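Succinate-semialdehyde dehydrogenase (Streptococcus pyogenes MGAS1882, PDB 4OGD) probably catalyses the oxidation of succinic semialdehyde to succinate with NADP+ as cofactor, as a member of the aldehyde dehydrogenase family. Local coordinates at residues A[56-59]-A[60-64]; A[75-78]-A[79-82]; A[274-277]-A[278-282]; A[374-377]-A[378-382]. All coordinates share one frame; numbering follows the deposited sequence.

Interaction 1: residues A[56-59]-A[60-64]; sequences ANIL and RRDRD
Arg60, Arg61 and Asp62 give their backbone N-H groups to the carbonyls of Ala56, Asn57 and Ile58, i to i+4 bonds that end helix 45-61; Arg61 N lies 3.0 Å from Asn57 O and Asp62 N 2.8 Å from Ile58 O. The motif is a helix-to-helix junction on a single residue: Asp62 leaves helical geometry (phi -112°) and stands at the N-cap position of helix 63-74, although its side chain makes no capping bond. Instead its carboxylate is gripped side-on by Arg61. NE meets Asp62 OD1 at 3.1 Å along an almost straight line (178°), coming from above the carboxylate plane, while NH2 forms a salt bridge to OD2. The bend at chi3 (73°) turns the guanidinium back to its neighbour, and NH2 also pairs with Glu173, so the arginine links two acids. Ile58 lies alongside both groups, its CG2 over one guanidinium face, 3.8 Å from Arg61 NH2. Ile58 and Leu59 also pack on Leu170 of helix 161-173, and Ala56 faces helix 78-103. On that side Arg60 runs extended toward its salt-bridge partner Asp93, and its NH1 gives a weak bond to a water. On the way the same Arg60 NH1 passes 4.0 Å from Ala56 CB.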
loop_
_atom_site.group_PDB
_atom_site.type_symbol
_atom_site.label_atom_id
_atom_site.label_comp_id
_atom_site.label_asym_id
_atom_site.label_seq_id
_atom_site.Cartn_x
_atom_site.Cartn_y
_atom_site.Cartn_z
ATOM N N ALA A 56 -21.608 18.494 0.244
ATOM C CA ALA A 56 -21.363 19.314 1.428
ATOM C C ALA A 56 -22.541 20.249 1.697
ATOM O O ALA A 56 -22.960 20.429 2.845
ATOM C CB ALA A 56 -20.070 20.110 1.266
ATOM N N ASN A 57 -23.074 20.838 0.630
ATOM C CA ASN A 57 -24.213 21.754 0.730
ATOM C C ASN A 57 -25.456 21.092 1.322
ATOM O O ASN A 57 -26.130 21.662 2.189
ATOM C CB ASN A 57 -24.524 22.309 -0.665
ATOM C CG ASN A 57 -25.424 23.533 -0.633
ATOM O OD1 ASN A 57 -26.425 23.589 -1.345
ATOM N ND2 ASN A 57 -25.059 24.524 0.168
ATOM N N ILE A 58 -25.765 19.890 0.848
ATOM C CA ILE A 58 -26.918 19.152 1.354
ATOM C C ILE A 58 -26.695 18.699 2.795
ATOM O O ILE A 58 -27.627 18.697 3.604
ATOM C CB ILE A 58 -27.264 17.957 0.456
ATOM C CG1 ILE A 58 -27.678 18.453 -0.929
ATOM C CG2 ILE A 58 -28.376 17.115 1.084
ATOM C CD1 ILE A 58 -27.717 17.349 -1.979
ATOM N N LEU A 59 -25.460 18.324 3.123
ATOM C CA LEU A 59 -25.126 18.001 4.506
ATOM C C LEU A 59 -25.345 19.199 5.435
ATOM O O LEU A 59 -25.870 19.039 6.544
ATOM C CB LEU A 59 -23.694 17.479 4.615
ATOM C CG LEU A 59 -23.506 16.025 4.189
ATOM C CD1 LEU A 59 -22.016 15.694 4.156
ATOM C CD2 LEU A 59 -24.241 15.073 5.134
ATOM N N ARG A 60 -24.975 20.393 4.975
ATOM C CA ARG A 60 -25.248 21.612 5.734
ATOM C C ARG A 60 -26.746 21.823 5.921
ATOM O O ARG A 60 -27.221 22.075 7.031
ATOM C CB ARG A 60 -24.666 22.848 5.032
ATOM C CG ARG A 60 -23.167 23.024 5.149
ATOM C CD ARG A 60 -22.754 24.373 4.548
ATOM N NE ARG A 60 -21.331 24.633 4.751
ATOM C CZ ARG A 60 -20.379 24.352 3.868
ATOM N NH1 ARG A 60 -20.687 23.825 2.693
ATOM N NH2 ARG A 60 -19.112 24.611 4.159
ATOM N N ARG A 61 -27.479 21.740 4.817
ATOM C CA ARG A 61 -28.922 21.971 4.815
ATOM C C ARG A 61 -29.669 20.990 5.723
ATOM O O ARG A 61 -30.589 21.366 6.469
ATOM C CB ARG A 61 -29.457 21.847 3.381
ATOM C CG ARG A 61 -30.915 22.283 3.219
ATOM C CD ARG A 61 -31.437 21.861 1.862
ATOM N NE ARG A 61 -31.660 20.418 1.827
ATOM C CZ ARG A 61 -31.716 19.691 0.717
ATOM N NH1 ARG A 61 -31.539 20.271 -0.467
ATOM N NH2 ARG A 61 -31.927 18.379 0.794
ATOM N N ASP A 62 -29.267 19.728 5.655
ATOM C CA ASP A 62 -29.983 18.664 6.344
ATOM C C ASP A 62 -29.172 18.075 7.493
ATOM O O ASP A 62 -29.319 16.892 7.809
ATOM C CB ASP A 62 -30.343 17.543 5.358
ATOM C CG ASP A 62 -31.372 17.970 4.333
ATOM O OD1 ASP A 62 -32.017 19.016 4.537
ATOM O OD2 ASP A 62 -31.548 17.249 3.328
ATOM N N ARG A 63 -28.336 18.895 8.120
ATOM C CA ARG A 63 -27.397 18.384 9.118
ATOM C C ARG A 63 -28.065 17.592 10.224
ATOM O O ARG A 63 -27.621 16.498 10.574
ATOM C CB ARG A 63 -26.570 19.497 9.743
ATOM C CG ARG A 63 -25.645 18.935 10.809
ATOM C CD ARG A 63 -24.814 19.977 11.462
ATOM N NE ARG A 63 -25.647 20.896 12.220
ATOM C CZ ARG A 63 -25.172 21.933 12.894
ATOM N NH1 ARG A 63 -23.870 22.168 12.911
ATOM N NH2 ARG A 63 -26.000 22.729 13.555
ATOM N N ASP A 64 -29.141 18.139 10.775
ATOM C CA ASP A 64 -29.790 17.462 11.883
ATOM C C ASP A 64 -30.429 16.134 11.462
ATOM O O ASP A 64 -30.478 15.190 12.258
ATOM C CB ASP A 64 -30.779 18.396 12.589
ATOM C CG ASP A 64 -30.085 19.547 13.308
ATOM O OD1 ASP A 64 -28.832 19.560 13.406
ATOM O OD2 ASP A 64 -30.806 20.446 13.792
HETATM O O HOH W 1 -22.791 24.922 1.150
#

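Interaction 2: residues A[75-78]-A[79-82]; sequences GKLF and TEAQ
Phe78 and Gln82, one helical turn apart, overlap at the start of helix 78-103. The methylene CG of Gln82 makes a CH-pi contact over one face of the Phe78 ring, offset toward the rim and 4.2 Å from the centroid. Beyond it the side-chain amide crosses obliquely above the rim, its plane 35° from that of the ring, with Gln82 NE2 3.3 Å from Phe78 CE2; NE2 is hydrogen-bonded to Asp64, a bond that would favour this rotation of the amide. With CG of Phe78 anti to the backbone N (chi1 178°), the ring also reaches Asp64 and Ala67 of helix 63-74. Leu77 and Glu80 form a second pair: the leucine CB lies 4.0 Å from Glu80 CG, and CD1 approaches OE2 at 3.8 Å. That OE2 accepts from Asn258 N, whereas OE1 takes two water hydrogens. One water also binds Lys76 NZ, whose salt bridge goes to Glu84; the other accepts from Leu77 N at 3.0 Å. Ala81 N bonds to Leu77 O (3.0 Å). Leu77 occupies the N-cap position and Glu80 is the third residue of the helix, so the link from OE1 to Leu77 N resembles one half of a capping box with a water inserted.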
loop_
_atom_site.group_PDB
_atom_site.type_symbol
_atom_site.label_atom_id
_atom_site.label_comp_id
_atom_site.label_asym_id
_atom_site.label_seq_id
_atom_site.Cartn_x
_atom_site.Cartn_y
_atom_site.Cartn_z
ATOM N N GLY A 75 -26.118 5.028 18.392
ATOM C CA GLY A 75 -26.247 5.523 19.753
ATOM C C GLY A 75 -25.508 6.777 20.169
ATOM O O GLY A 75 -25.703 7.240 21.294
ATOM N N LYS A 76 -24.649 7.324 19.309
ATOM C CA LYS A 76 -23.808 8.433 19.751
ATOM C C LYS A 76 -24.621 9.674 20.049
ATOM O O LYS A 76 -25.710 9.856 19.502
ATOM C CB LYS A 76 -22.688 8.759 18.756
ATOM C CG LYS A 76 -23.127 9.373 17.436
ATOM C CD LYS A 76 -21.904 9.866 16.653
ATOM C CE LYS A 76 -20.923 8.734 16.325
ATOM N NZ LYS A 76 -19.602 9.247 15.818
ATOM N N LEU A 77 -24.084 10.518 20.924
ATOM C CA LEU A 77 -24.719 11.790 21.254
ATOM C C LEU A 77 -25.070 12.542 19.973
ATOM O O LEU A 77 -24.279 12.587 19.029
ATOM C CB LEU A 77 -23.777 12.638 22.103
ATOM C CG LEU A 77 -23.338 12.067 23.448
ATOM C CD1 LEU A 77 -22.462 13.080 24.170
ATOM C CD2 LEU A 77 -24.534 11.658 24.293
ATOM N N PHE A 78 -26.278 13.089 19.919
ATOM C CA PHE A 78 -26.713 13.873 18.769
ATOM C C PHE A 78 -25.749 15.026 18.478
ATOM O O PHE A 78 -25.484 15.339 17.318
ATOM C CB PHE A 78 -28.126 14.406 19.029
ATOM C CG PHE A 78 -28.675 15.284 17.932
ATOM C CD1 PHE A 78 -29.111 14.737 16.729
ATOM C CD2 PHE A 78 -28.798 16.654 18.125
ATOM C CE1 PHE A 78 -29.646 15.542 15.726
ATOM C CE2 PHE A 78 -29.333 17.470 17.123
ATOM C CZ PHE A 78 -29.755 16.912 15.926
ATOM N N THR A 79 -25.229 15.653 19.527
ATOM C CA THR A 79 -24.278 16.753 19.356
ATOM C C THR A 79 -22.988 16.274 18.699
ATOM O O THR A 79 -22.416 16.981 17.862
ATOM C CB THR A 79 -23.954 17.474 20.683
ATOM O OG1 THR A 79 -23.543 16.514 21.667
ATOM C CG2 THR A 79 -25.177 18.232 21.189
ATOM N N GLU A 80 -22.528 15.081 19.079
ATOM C CA GLU A 80 -21.339 14.502 18.453
ATOM C C GLU A 80 -21.612 14.189 16.992
ATOM O O GLU A 80 -20.744 14.381 16.132
ATOM C CB GLU A 80 -20.903 13.220 19.172
ATOM C CG GLU A 80 -20.170 13.443 20.486
ATOM C CD GLU A 80 -19.702 12.144 21.121
ATOM O OE1 GLU A 80 -19.806 11.089 20.461
ATOM O OE2 GLU A 80 -19.234 12.183 22.280
ATOM N N ALA A 81 -22.811 13.692 16.713
ATOM C CA ALA A 81 -23.194 13.386 15.338
ATOM C C ALA A 81 -23.273 14.651 14.485
ATOM O O ALA A 81 -22.938 14.623 13.303
ATOM C CB ALA A 81 -24.510 12.626 15.303
ATOM N N GLN A 82 -23.742 15.753 15.071
ATOM C CA GLN A 82 -23.749 17.028 14.363
ATOM C C GLN A 82 -22.323 17.433 14.003
ATOM O O GLN A 82 -22.058 17.879 12.888
ATOM C CB GLN A 82 -24.380 18.121 15.218
ATOM C CG GLN A 82 -25.881 18.018 15.359
ATOM C CD GLN A 82 -26.411 19.068 16.300
ATOM O OE1 GLN A 82 -25.897 19.230 17.405
ATOM N NE2 GLN A 82 -27.423 19.810 15.860
HETATM O O HOH W 2 -18.695 10.755 17.951
HETATM O O HOH W 3 -21.511 9.552 21.998
#

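Interaction 3: residues A[274-277]-A[278-282]; sequences KDYD and RFKEL
The first turn of helix 276-288 is closed by Phe279 N, Lys280 N and Glu281 N, which donate to the carbonyls of Asp275, Tyr276 and Asp277. Phe279 N lies 2.9 Å from Asp275 O. The main side-chain contact is Lys280 on Tyr276. CG of the lysine sits over one face of the ring, 4.0 Å from its centroid and 19° off the normal, and the aliphatic chain continues obliquely past the rim, bringing CD to 3.4 Å from Tyr276 OH. A bend at chi3 (-50°) carries the amine onward to a water bound in the ring plane at the hydroxyl; this water accepts from Lys280 NZ at 2.7 Å. Asp277 runs beside the lysine, with OD1 4.1 Å from NZ, too long for a salt bridge but close enough for a probable weak attraction between the opposite charges. This helix directly follows strand 268-272 of the seven-stranded sheet, which in aldehyde dehydrogenases belongs to the catalytic domain. Tyr276 and Phe279 lie on that strand and on strand 365-371, and the Phe279 ring meets Phe269. Nearer the surface, Arg278 makes a cation-pi contact with Trp244 of helix 244-256. A water accepts from Arg278 NH1 in the guanidinium plane and donates to Asp275 OD1 at 2.6 Å. Another water donates to Lys274 O and accepts from Arg278 N at 2.9 Å.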
loop_
_atom_site.group_PDB
_atom_site.type_symbol
_atom_site.label_atom_id
_atom_site.label_comp_id
_atom_site.label_asym_id
_atom_site.label_seq_id
_atom_site.Cartn_x
_atom_site.Cartn_y
_atom_site.Cartn_z
ATOM N N LYS A 274 5.521 10.350 40.777
ATOM C CA LYS A 274 5.285 11.578 41.533
ATOM C C LYS A 274 3.858 12.094 41.360
ATOM O O LYS A 274 3.256 12.649 42.296
ATOM C CB LYS A 274 6.278 12.639 41.038
ATOM C CG LYS A 274 6.151 14.008 41.670
ATOM C CD LYS A 274 7.223 14.945 41.127
ATOM C CE LYS A 274 7.264 16.251 41.912
ATOM N NZ LYS A 274 8.642 16.811 41.914
ATOM N N ASP A 275 3.316 11.895 40.162
ATOM C CA ASP A 275 2.027 12.468 39.781
ATOM C C ASP A 275 0.884 11.462 39.851
ATOM O O ASP A 275 -0.271 11.798 39.558
ATOM C CB ASP A 275 2.102 13.003 38.348
ATOM C CG ASP A 275 3.108 14.125 38.188
ATOM O OD1 ASP A 275 3.226 14.980 39.095
ATOM O OD2 ASP A 275 3.788 14.152 37.142
ATOM N N TYR A 276 1.195 10.229 40.229
ATOM C CA TYR A 276 0.227 9.142 40.097
ATOM C C TYR A 276 -1.038 9.310 40.945
ATOM O O TYR A 276 -2.154 9.209 40.428
ATOM C CB TYR A 276 0.905 7.798 40.383
ATOM C CG TYR A 276 -0.033 6.622 40.400
ATOM C CD1 TYR A 276 -0.462 6.031 39.213
ATOM C CD2 TYR A 276 -0.489 6.091 41.601
ATOM C CE1 TYR A 276 -1.312 4.950 39.229
ATOM C CE2 TYR A 276 -1.336 5.014 41.624
ATOM C CZ TYR A 276 -1.747 4.445 40.437
ATOM O OH TYR A 276 -2.597 3.365 40.468
ATOM N N ASP A 277 -0.880 9.554 42.244
ATOM C CA ASP A 277 -2.048 9.737 43.098
ATOM C C ASP A 277 -2.882 10.938 42.654
ATOM O O ASP A 277 -4.114 10.884 42.632
ATOM C CB ASP A 277 -1.635 9.890 44.565
ATOM C CG ASP A 277 -1.239 8.577 45.201
ATOM O OD1 ASP A 277 -1.513 7.511 44.617
ATOM O OD2 ASP A 277 -0.663 8.616 46.307
ATOM N N ARG A 278 -2.198 12.013 42.284
ATOM C CA ARG A 278 -2.850 13.225 41.806
ATOM C C ARG A 278 -3.663 12.957 40.542
ATOM O O ARG A 278 -4.796 13.421 40.412
ATOM C CB ARG A 278 -1.808 14.315 41.554
ATOM C CG ARG A 278 -2.382 15.643 41.116
ATOM C CD ARG A 278 -1.275 16.594 40.742
ATOM N NE ARG A 278 -1.786 17.909 40.395
ATOM C CZ ARG A 278 -1.022 18.923 40.015
ATOM N NH1 ARG A 278 0.292 18.767 39.931
ATOM N NH2 ARG A 278 -1.572 20.086 39.716
ATOM N N PHE A 279 -3.102 12.183 39.616
ATOM C CA PHE A 279 -3.847 11.865 38.405
ATOM C C PHE A 279 -5.020 10.909 38.646
ATOM O O PHE A 279 -6.070 11.042 38.012
ATOM C CB PHE A 279 -2.932 11.324 37.305
ATOM C CG PHE A 279 -3.628 11.182 35.989
ATOM C CD1 PHE A 279 -3.901 12.304 35.222
ATOM C CD2 PHE A 279 -4.052 9.938 35.539
ATOM C CE1 PHE A 279 -4.569 12.189 34.019
ATOM C CE2 PHE A 279 -4.722 9.818 34.333
ATOM C CZ PHE A 279 -4.975 10.948 33.574
ATOM N N LYS A 280 -4.851 9.941 39.546
ATOM C CA LYS A 280 -5.951 9.044 39.893
ATOM C C LYS A 280 -7.127 9.874 40.363
ATOM O O LYS A 280 -8.263 9.673 39.932
ATOM C CB LYS A 280 -5.565 8.065 41.005
ATOM C CG LYS A 280 -4.714 6.885 40.563
ATOM C CD LYS A 280 -4.868 5.708 41.528
ATOM C CE LYS A 280 -4.686 6.146 42.976
ATOM N NZ LYS A 280 -4.607 4.984 43.907
ATOM N N GLU A 281 -6.843 10.831 41.238
ATOM C CA GLU A 281 -7.897 11.697 41.758
ATOM C C GLU A 281 -8.514 12.604 40.697
ATOM O O GLU A 281 -9.732 12.816 40.679
ATOM C CB GLU A 281 -7.367 12.522 42.927
ATOM C CG GLU A 281 -7.379 11.741 44.218
ATOM C CD GLU A 281 -8.702 11.023 44.419
ATOM O OE1 GLU A 281 -8.688 9.780 44.564
ATOM O OE2 GLU A 281 -9.756 11.701 44.415
ATOM N N LEU A 282 -7.675 13.140 39.817
ATOM C CA LEU A 282 -8.155 14.021 38.763
ATOM C C LEU A 282 -9.042 13.276 37.768
ATOM O O LEU A 282 -10.125 13.752 37.419
ATOM C CB LEU A 282 -6.988 14.686 38.035
ATOM C CG LEU A 282 -7.386 15.644 36.915
ATOM C CD1 LEU A 282 -8.221 16.779 37.481
ATOM C CD2 LEU A 282 -6.157 16.194 36.225
HETATM O O HOH W 4 0.461 12.530 43.220
HETATM O O HOH W 5 2.000 16.430 40.885
HETATM O O HOH W 6 -3.431 2.707 43.034
#

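Interaction 4: residues A[374-377]-A[378-382]; sequences EEEA and IEVAN
Ile378, Glu379, Val380 and Ala381 each donate a backbone N-H to the carbonyl four residues earlier, from Glu374 to Ala377, so helix 374-382 satisfies these eight polar atoms internally. Val380 N lies 2.8 Å from Glu376 O. Near the helix start Glu376 N bonds to Ser373 OG, Glu376 OE1 accepts from Ser372 N, and Glu374 OE1 is bound by His399 NE2. At the other end Val380 O and Ala381 O receive NH1 and NH2 of Arg268, while Asn382 uses both amide atoms, OD1 for Glu408 N and ND2 for Lys406 O. Among the side chains, Val380 CG2 sits 3.3 Å from Glu376 O and 4.1 Å from Glu376 CG. Ile378 points CG1 back beside its own backbone N (chi1 -67°), placing CD1 3.6 Å from Glu374 O and 4.3 Å from Glu374 CG. The helix directly follows strand 365-371 and packs on the seven-stranded sheet, probably that of the catalytic domain, as in other aldehyde dehydrogenases: Ala377 and Ala381 meet Ile237 of strand 235-238, Val380 covers Tyr369 and Val371 of strand 365-371, and Ile378 packs on Val403 and Lys406 of helix 397-406.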
loop_
_atom_site.group_PDB
_atom_site.type_symbol
_atom_site.label_atom_id
_atom_site.label_comp_id
_atom_site.label_asym_id
_atom_site.label_seq_id
_atom_site.Cartn_x
_atom_site.Cartn_y
_atom_site.Cartn_z
ATOM N N GLU A 374 10.761 9.379 32.344
ATOM C CA GLU A 374 10.336 9.692 30.991
ATOM C C GLU A 374 10.796 8.606 30.031
ATOM O O GLU A 374 10.081 8.247 29.083
ATOM C CB GLU A 374 10.913 11.033 30.567
ATOM C CG GLU A 374 10.505 11.452 29.162
ATOM C CD GLU A 374 10.917 12.867 28.866
ATOM O OE1 GLU A 374 10.369 13.785 29.509
ATOM O OE2 GLU A 374 11.816 13.056 28.023
ATOM N N GLU A 375 11.991 8.076 30.271
ATOM C CA GLU A 375 12.480 6.974 29.449
ATOM C C GLU A 375 11.522 5.794 29.505
ATOM O O GLU A 375 11.182 5.203 28.473
ATOM C CB GLU A 375 13.879 6.540 29.889
ATOM C CG GLU A 375 14.965 7.592 29.673
ATOM C CD GLU A 375 15.139 8.537 30.852
ATOM O OE1 GLU A 375 14.309 8.519 31.781
ATOM O OE2 GLU A 375 16.121 9.305 30.850
ATOM N N GLU A 376 11.061 5.461 30.707
ATOM C CA GLU A 376 10.123 4.353 30.849
ATOM C C GLU A 376 8.761 4.687 30.231
ATOM O O GLU A 376 8.107 3.812 29.672
ATOM C CB GLU A 376 9.975 3.947 32.312
ATOM C CG GLU A 376 9.115 2.711 32.515
ATOM C CD GLU A 376 9.268 2.132 33.897
ATOM O OE1 GLU A 376 8.887 2.815 34.872
ATOM O OE2 GLU A 376 9.800 1.001 34.009
ATOM N N ALA A 377 8.340 5.946 30.325
ATOM C CA ALA A 377 7.082 6.375 29.707
ATOM C C ALA A 377 7.090 6.043 28.221
ATOM O O ALA A 377 6.101 5.540 27.688
ATOM C CB ALA A 377 6.866 7.869 29.904
ATOM N N ILE A 378 8.215 6.332 27.572
ATOM C CA ILE A 378 8.379 6.060 26.142
ATOM C C ILE A 378 8.413 4.559 25.860
ATOM O O ILE A 378 7.737 4.075 24.954
ATOM C CB ILE A 378 9.650 6.742 25.600
ATOM C CG1 ILE A 378 9.481 8.266 25.652
ATOM C CG2 ILE A 378 9.963 6.270 24.170
ATOM C CD1 ILE A 378 10.780 9.029 25.601
ATOM N N GLU A 379 9.187 3.827 26.656
ATOM C CA GLU A 379 9.248 2.365 26.567
ATOM C C GLU A 379 7.861 1.720 26.673
ATOM O O GLU A 379 7.494 0.868 25.852
ATOM C CB GLU A 379 10.158 1.818 27.671
ATOM C CG GLU A 379 10.363 0.303 27.633
ATOM C CD GLU A 379 11.342 -0.122 26.559
ATOM O OE1 GLU A 379 12.186 0.712 26.162
ATOM O OE2 GLU A 379 11.273 -1.288 26.112
ATOM N N VAL A 380 7.090 2.130 27.679
ATOM C CA VAL A 380 5.737 1.604 27.854
ATOM C C VAL A 380 4.832 2.028 26.692
ATOM O O VAL A 380 4.099 1.212 26.142
ATOM C CB VAL A 380 5.130 2.016 29.215
ATOM C CG1 VAL A 380 3.680 1.588 29.307
ATOM C CG2 VAL A 380 5.925 1.383 30.343
ATOM N N ALA A 381 4.917 3.292 26.294
ATOM C CA ALA A 381 4.142 3.769 25.152
ATOM C C ALA A 381 4.370 2.906 23.910
ATOM O O ALA A 381 3.420 2.592 23.177
ATOM C CB ALA A 381 4.469 5.238 24.862
ATOM N N ASN A 382 5.623 2.501 23.693
ATOM C CA ASN A 382 5.985 1.756 22.488
ATOM C C ASN A 382 5.846 0.252 22.638
ATOM O O ASN A 382 5.929 -0.476 21.643
ATOM C CB ASN A 382 7.404 2.110 22.037
ATOM C CG ASN A 382 7.504 3.523 21.521
ATOM O OD1 ASN A 382 6.495 4.120 21.156
ATOM N ND2 ASN A 382 8.722 4.067 21.471
#

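Interactions 1 to 4 follow one another along the chain and fall into two groups. Interactions 1 and 2 have centres about 15 Å apart and touch, the hydrogen bond between Asp64 and Gln82 joining the starts of consecutive helices 63-74 and 78-103. Interactions 3 and 4 have centres about 18 Å apart and do not touch, but their helices, 276-288 and 374-382, both pack on strand 365-371 of the seven-stranded sheet. Interactions 1 and 4 lie on opposite sides of the chain's centre, about 44 Å between centres. The four thus sample the run of helices from 45 to 103 in the N-terminal part and two helices packed on the sheet of what is probably the catalytic domain.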